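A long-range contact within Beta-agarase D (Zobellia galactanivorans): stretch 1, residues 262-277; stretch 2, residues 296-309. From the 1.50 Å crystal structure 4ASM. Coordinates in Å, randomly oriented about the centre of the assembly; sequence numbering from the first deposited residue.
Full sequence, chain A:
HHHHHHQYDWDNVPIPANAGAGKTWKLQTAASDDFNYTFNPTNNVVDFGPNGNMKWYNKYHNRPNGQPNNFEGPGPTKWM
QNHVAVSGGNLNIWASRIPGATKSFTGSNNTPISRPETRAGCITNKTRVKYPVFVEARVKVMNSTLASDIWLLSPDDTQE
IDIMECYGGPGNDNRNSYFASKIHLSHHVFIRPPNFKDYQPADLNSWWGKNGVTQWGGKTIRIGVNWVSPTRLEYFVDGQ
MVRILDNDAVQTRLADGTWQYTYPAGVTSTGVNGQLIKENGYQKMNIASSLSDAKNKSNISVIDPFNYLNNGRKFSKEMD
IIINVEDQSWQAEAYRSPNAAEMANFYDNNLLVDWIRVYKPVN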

# COMPACT_ATOMS: atom_id res chain seq x y z
N THR A 262 17.65 5.06 11.47
CA THR A 262 17.13 6.35 11.89
C THR A 262 16.02 6.24 12.92
O THR A 262 15.47 5.17 13.15
N TYR A 263 15.71 7.35 13.56
CA TYR A 263 14.60 7.39 14.51
C TYR A 263 14.08 8.84 14.58
O TYR A 263 14.79 9.78 14.18
N PRO A 264 12.84 9.04 15.04
CA PRO A 264 12.26 10.39 15.08
C PRO A 264 13.02 11.37 15.97
O PRO A 264 13.34 11.05 17.13
N ALA A 265 13.31 12.54 15.41
CA ALA A 265 14.00 13.61 16.14
C ALA A 265 13.06 14.37 17.07
O ALA A 265 13.49 14.90 18.09
N GLY A 266 11.78 14.47 16.71
CA GLY A 266 10.86 15.20 17.56
C GLY A 266 9.44 15.24 17.08
O GLY A 266 9.15 15.14 15.87
N VAL A 267 8.54 15.37 18.06
CA VAL A 267 7.13 15.63 17.82
C VAL A 267 6.69 16.62 18.87
O VAL A 267 7.31 16.74 19.94
N THR A 268 5.61 17.29 18.55
CA THR A 268 5.04 18.34 19.37
C THR A 268 4.34 17.74 20.61
O THR A 268 4.27 18.38 21.68
N SER A 269 3.85 16.50 20.48
CA SER A 269 3.24 15.74 21.56
C SER A 269 3.15 14.28 21.13
O SER A 269 3.06 13.99 19.93
N THR A 270 3.17 13.37 22.10
CA THR A 270 2.98 11.95 21.82
C THR A 270 1.51 11.54 22.06
O THR A 270 1.17 10.36 22.02
N GLY A 271 0.67 12.54 22.32
CA GLY A 271 -0.79 12.35 22.43
C GLY A 271 -1.51 12.73 21.15
O GLY A 271 -0.87 13.08 20.15
N VAL A 272 -2.84 12.70 21.16
CA VAL A 272 -3.60 12.73 19.90
C VAL A 272 -3.55 14.02 19.07
O VAL A 272 -3.85 14.02 17.87
N ASN A 273 -3.18 15.12 19.70
CA ASN A 273 -3.05 16.36 18.96
C ASN A 273 -1.62 16.69 18.54
O ASN A 273 -1.35 17.78 18.02
N GLY A 274 -0.72 15.73 18.72
CA GLY A 274 0.68 15.89 18.32
C GLY A 274 0.91 16.06 16.82
O GLY A 274 0.14 15.55 15.99
N GLN A 275 1.97 16.78 16.47
CA GLN A 275 2.40 16.94 15.08
C GLN A 275 3.88 16.61 14.94
O GLN A 275 4.65 16.75 15.87
N LEU A 276 4.26 16.19 13.74
CA LEU A 276 5.67 15.92 13.44
C LEU A 276 6.48 17.21 13.40
O LEU A 276 6.01 18.21 12.87
N ILE A 277 7.70 17.17 13.93
CA ILE A 277 8.70 18.17 13.57
C ILE A 277 9.29 17.72 12.23
O ILE A 277 9.66 16.55 12.07
N ASN A 296 17.24 2.28 21.19
CA ASN A 296 17.68 2.82 22.48
C ASN A 296 17.50 4.32 22.55
O ASN A 296 17.04 4.85 23.56
N LYS A 297 17.87 5.01 21.47
CA LYS A 297 17.84 6.47 21.42
C LYS A 297 16.44 7.04 21.32
O LYS A 297 16.17 8.16 21.78
N SER A 298 15.55 6.29 20.68
CA SER A 298 14.24 6.85 20.34
C SER A 298 13.27 6.86 21.51
O SER A 298 13.20 5.93 22.30
N ASN A 299 12.48 7.93 21.55
CA ASN A 299 11.39 8.05 22.51
C ASN A 299 10.06 8.34 21.82
O ASN A 299 9.12 8.81 22.45
N ILE A 300 9.98 8.02 20.53
CA ILE A 300 8.81 8.36 19.73
C ILE A 300 8.47 7.17 18.87
O ILE A 300 9.32 6.65 18.15
N SER A 301 7.22 6.73 18.91
CA SER A 301 6.80 5.60 18.09
C SER A 301 6.85 5.92 16.60
O SER A 301 6.52 7.04 16.19
N VAL A 302 7.27 4.94 15.81
CA VAL A 302 7.18 5.05 14.35
C VAL A 302 5.94 4.32 13.84
O VAL A 302 5.67 4.33 12.64
N ILE A 303 5.20 3.69 14.75
CA ILE A 303 3.92 3.05 14.41
C ILE A 303 2.76 4.02 14.64
O ILE A 303 1.99 4.30 13.72
N ASP A 304 2.67 4.56 15.86
CA ASP A 304 1.54 5.39 16.29
C ASP A 304 2.09 6.49 17.22
O ASP A 304 1.90 6.41 18.45
N PRO A 305 2.81 7.48 16.66
CA PRO A 305 3.48 8.49 17.51
C PRO A 305 2.51 9.31 18.34
O PRO A 305 2.92 9.83 19.39
N PHE A 306 1.27 9.45 17.87
CA PHE A 306 0.26 10.31 18.52
C PHE A 306 -0.84 9.54 19.27
O PHE A 306 -1.84 10.14 19.67
N ASN A 307 -0.64 8.24 19.45
CA ASN A 307 -1.52 7.41 20.28
C ASN A 307 -2.94 7.34 19.75
O ASN A 307 -3.91 7.27 20.52
N TYR A 308 -3.07 7.33 18.42
CA TYR A 308 -4.39 7.27 17.79
C TYR A 308 -5.14 5.99 18.16
O TYR A 308 -6.38 5.98 18.24
N LEU A 309 -4.41 4.89 18.35
CA LEU A 309 -5.01 3.58 18.63
C LEU A 309 -5.33 3.38 20.10
O LEU A 309 -6.07 2.44 20.47

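Phe-306 covers the most surface in this contact, and its ring sits in a pocket built largely from backbone. Its CA-to-CB bond points sideways, but chi1 of -47° (m) and chi2 of -55° bring the ring end nearer stretch 1. Gly-274 C lies over one ring face, 3.4 Å from Phe-306 CE1, an approach that depends on Gly-274 having no side chain: an ideal CB would fall 2.5 Å from Phe-306 CD1, a clash. Ser-269 O meets the ring edge, 3.2 Å from Phe-306 CD1, and finds no polar partner in the model. Val-267 CG1 (m) reaches Phe-306 CE1 at 3.7 Å, and Leu-276 CD2 reaches Phe-306 CZ at 3.9 Å.

Ile-300 (mt) points toward stretch 1. Its CG2 lies 3.7 Å from Pro-264 CB, while its CD1 comes within 3.6 Å of Gly-266 CA. Pro-264 also extends CG to within 3.6 Å of Val-302 CG1.

Tyr-263 (p) presents a ring face to Lys-297, whose CB stands 3.9 Å from the ring centroid and 22° off its normal, a CH-pi contact.

No clear direct hydrogen bond crosses the interface; waters supply polar links. Water 2 joins Thr-270 OG1 (2.6 Å) to Ser-301 N (2.9 Å), and water 3 donates to Val-272 O (2.6 Å) while accepting from Tyr-308 OH (2.7 Å).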

# COMPACT_ATOMS: atom_id res chain seq x y z
CB THR A 262 16.60 7.16 10.68
OG1 THR A 262 15.54 6.42 10.06
CG2 THR A 262 17.71 7.48 9.65
CB TYR A 263 15.03 6.86 15.90
CG TYR A 263 16.08 7.74 16.54
CD1 TYR A 263 17.44 7.57 16.24
CD2 TYR A 263 15.71 8.78 17.39
CE1 TYR A 263 18.39 8.41 16.77
CE2 TYR A 263 16.66 9.62 17.93
CZ TYR A 263 18.00 9.43 17.62
OH TYR A 263 18.97 10.28 18.14
CB PRO A 264 10.84 10.14 15.61
CG PRO A 264 10.56 8.69 15.29
CD PRO A 264 11.89 8.00 15.48
CB ALA A 265 14.68 14.55 15.18
CB VAL A 267 6.25 14.36 17.91
CG1 VAL A 267 6.53 13.40 16.77
CG2 VAL A 267 6.37 13.67 19.29
CB THR A 268 4.11 19.06 18.41
OG1 THR A 268 4.41 20.45 18.34
CG2 THR A 268 2.69 18.73 18.63
CB SER A 269 1.83 16.25 21.88
OG SER A 269 1.17 15.38 22.78
CB THR A 270 4.03 11.10 22.60
OG1 THR A 270 4.06 9.76 22.12
CG2 THR A 270 3.78 11.10 24.09
CB VAL A 272 -5.07 12.27 20.08
CG1 VAL A 272 -5.11 10.84 20.62
CG2 VAL A 272 -5.84 13.25 20.97
CB ASN A 273 -3.72 17.52 19.72
CG ASN A 273 -5.23 17.37 19.78
OD1 ASN A 273 -5.90 17.17 18.75
ND2 ASN A 273 -5.78 17.45 20.99
CB GLN A 275 2.16 18.36 14.57
CG GLN A 275 0.69 18.76 14.44
CD GLN A 275 0.49 20.22 14.06
OE1 GLN A 275 0.95 20.68 13.00
NE2 GLN A 275 -0.23 20.96 14.90
CB LEU A 276 5.75 15.25 12.07
CG LEU A 276 5.12 13.87 11.88
CD1 LEU A 276 5.12 13.48 10.40
CD2 LEU A 276 5.81 12.80 12.73
CB ILE A 277 9.82 18.25 14.63
CG1 ILE A 277 9.27 18.73 15.98
CG2 ILE A 277 10.97 19.15 14.14
CD1 ILE A 277 8.40 19.98 15.93
CB ASN A 296 19.16 2.52 22.73
CG ASN A 296 19.44 1.07 23.01
OD1 ASN A 296 20.59 0.63 22.90
ND2 ASN A 296 18.41 0.32 23.38
CB LYS A 297 18.69 6.98 20.25
CG LYS A 297 20.19 6.82 20.45
CD LYS A 297 20.89 7.30 19.20
CE LYS A 297 22.41 7.23 19.36
NZ LYS A 297 22.88 8.20 20.38
CB SER A 298 13.63 6.08 19.18
OG SER A 298 12.42 6.72 18.82
CB ASN A 299 11.69 9.16 23.51
CG ASN A 299 12.79 8.79 24.48
OD1 ASN A 299 12.52 8.52 25.64
ND2 ASN A 299 14.04 8.75 24.00
CB ILE A 300 9.10 9.58 18.82
CG1 ILE A 300 9.38 10.82 19.68
CG2 ILE A 300 7.93 9.83 17.85
CD1 ILE A 300 10.04 11.96 18.94
CB SER A 301 5.39 5.18 18.47
OG SER A 301 4.93 4.12 17.65
CB VAL A 302 8.46 4.52 13.64
CG1 VAL A 302 9.66 5.41 13.97
CG2 VAL A 302 8.75 3.07 13.97
CB ILE A 303 3.69 1.74 15.24
CG1 ILE A 303 4.82 0.72 15.05
CG2 ILE A 303 2.31 1.11 14.91
CD1 ILE A 303 5.13 0.31 13.62
CB ASP A 304 0.53 4.49 17.02
CG ASP A 304 -0.74 5.22 17.42
OD1 ASP A 304 -0.98 6.32 16.91
OD2 ASP A 304 -1.50 4.63 18.24
CB PRO A 305 4.22 9.39 16.50
CG PRO A 305 3.54 9.15 15.17
CD PRO A 305 3.08 7.70 15.24
CB PHE A 306 -0.30 11.30 17.51
CG PHE A 306 0.76 11.99 16.71
CD1 PHE A 306 1.79 12.66 17.35
CD2 PHE A 306 0.75 11.94 15.32
CE1 PHE A 306 2.81 13.29 16.61
CE2 PHE A 306 1.76 12.57 14.57
CZ PHE A 306 2.78 13.26 15.22
CB ASN A 307 -1.52 7.92 21.74
CG ASN A 307 -2.05 6.89 22.70
OD1 ASN A 307 -1.85 5.69 22.52
ND2 ASN A 307 -2.75 7.35 23.74
CB TYR A 308 -4.25 7.35 16.26
CG TYR A 308 -3.85 8.70 15.72
CD1 TYR A 308 -3.73 9.82 16.56
CD2 TYR A 308 -3.57 8.86 14.36
CE1 TYR A 308 -3.33 11.07 16.03
CE2 TYR A 308 -3.19 10.06 13.84
CZ TYR A 308 -3.06 11.18 14.66
OH TYR A 308 -2.67 12.36 14.08
CB LEU A 309 -4.12 2.43 18.12
CG LEU A 309 -3.76 2.47 16.63
CD1 LEU A 309 -2.92 1.25 16.28
CD2 LEU A 309 -5.02 2.56 15.74
O HOH W 1 21.15 10.70 20.60
O HOH W 2 5.18 8.19 20.38
O HOH W 3 -2.26 14.42 15.79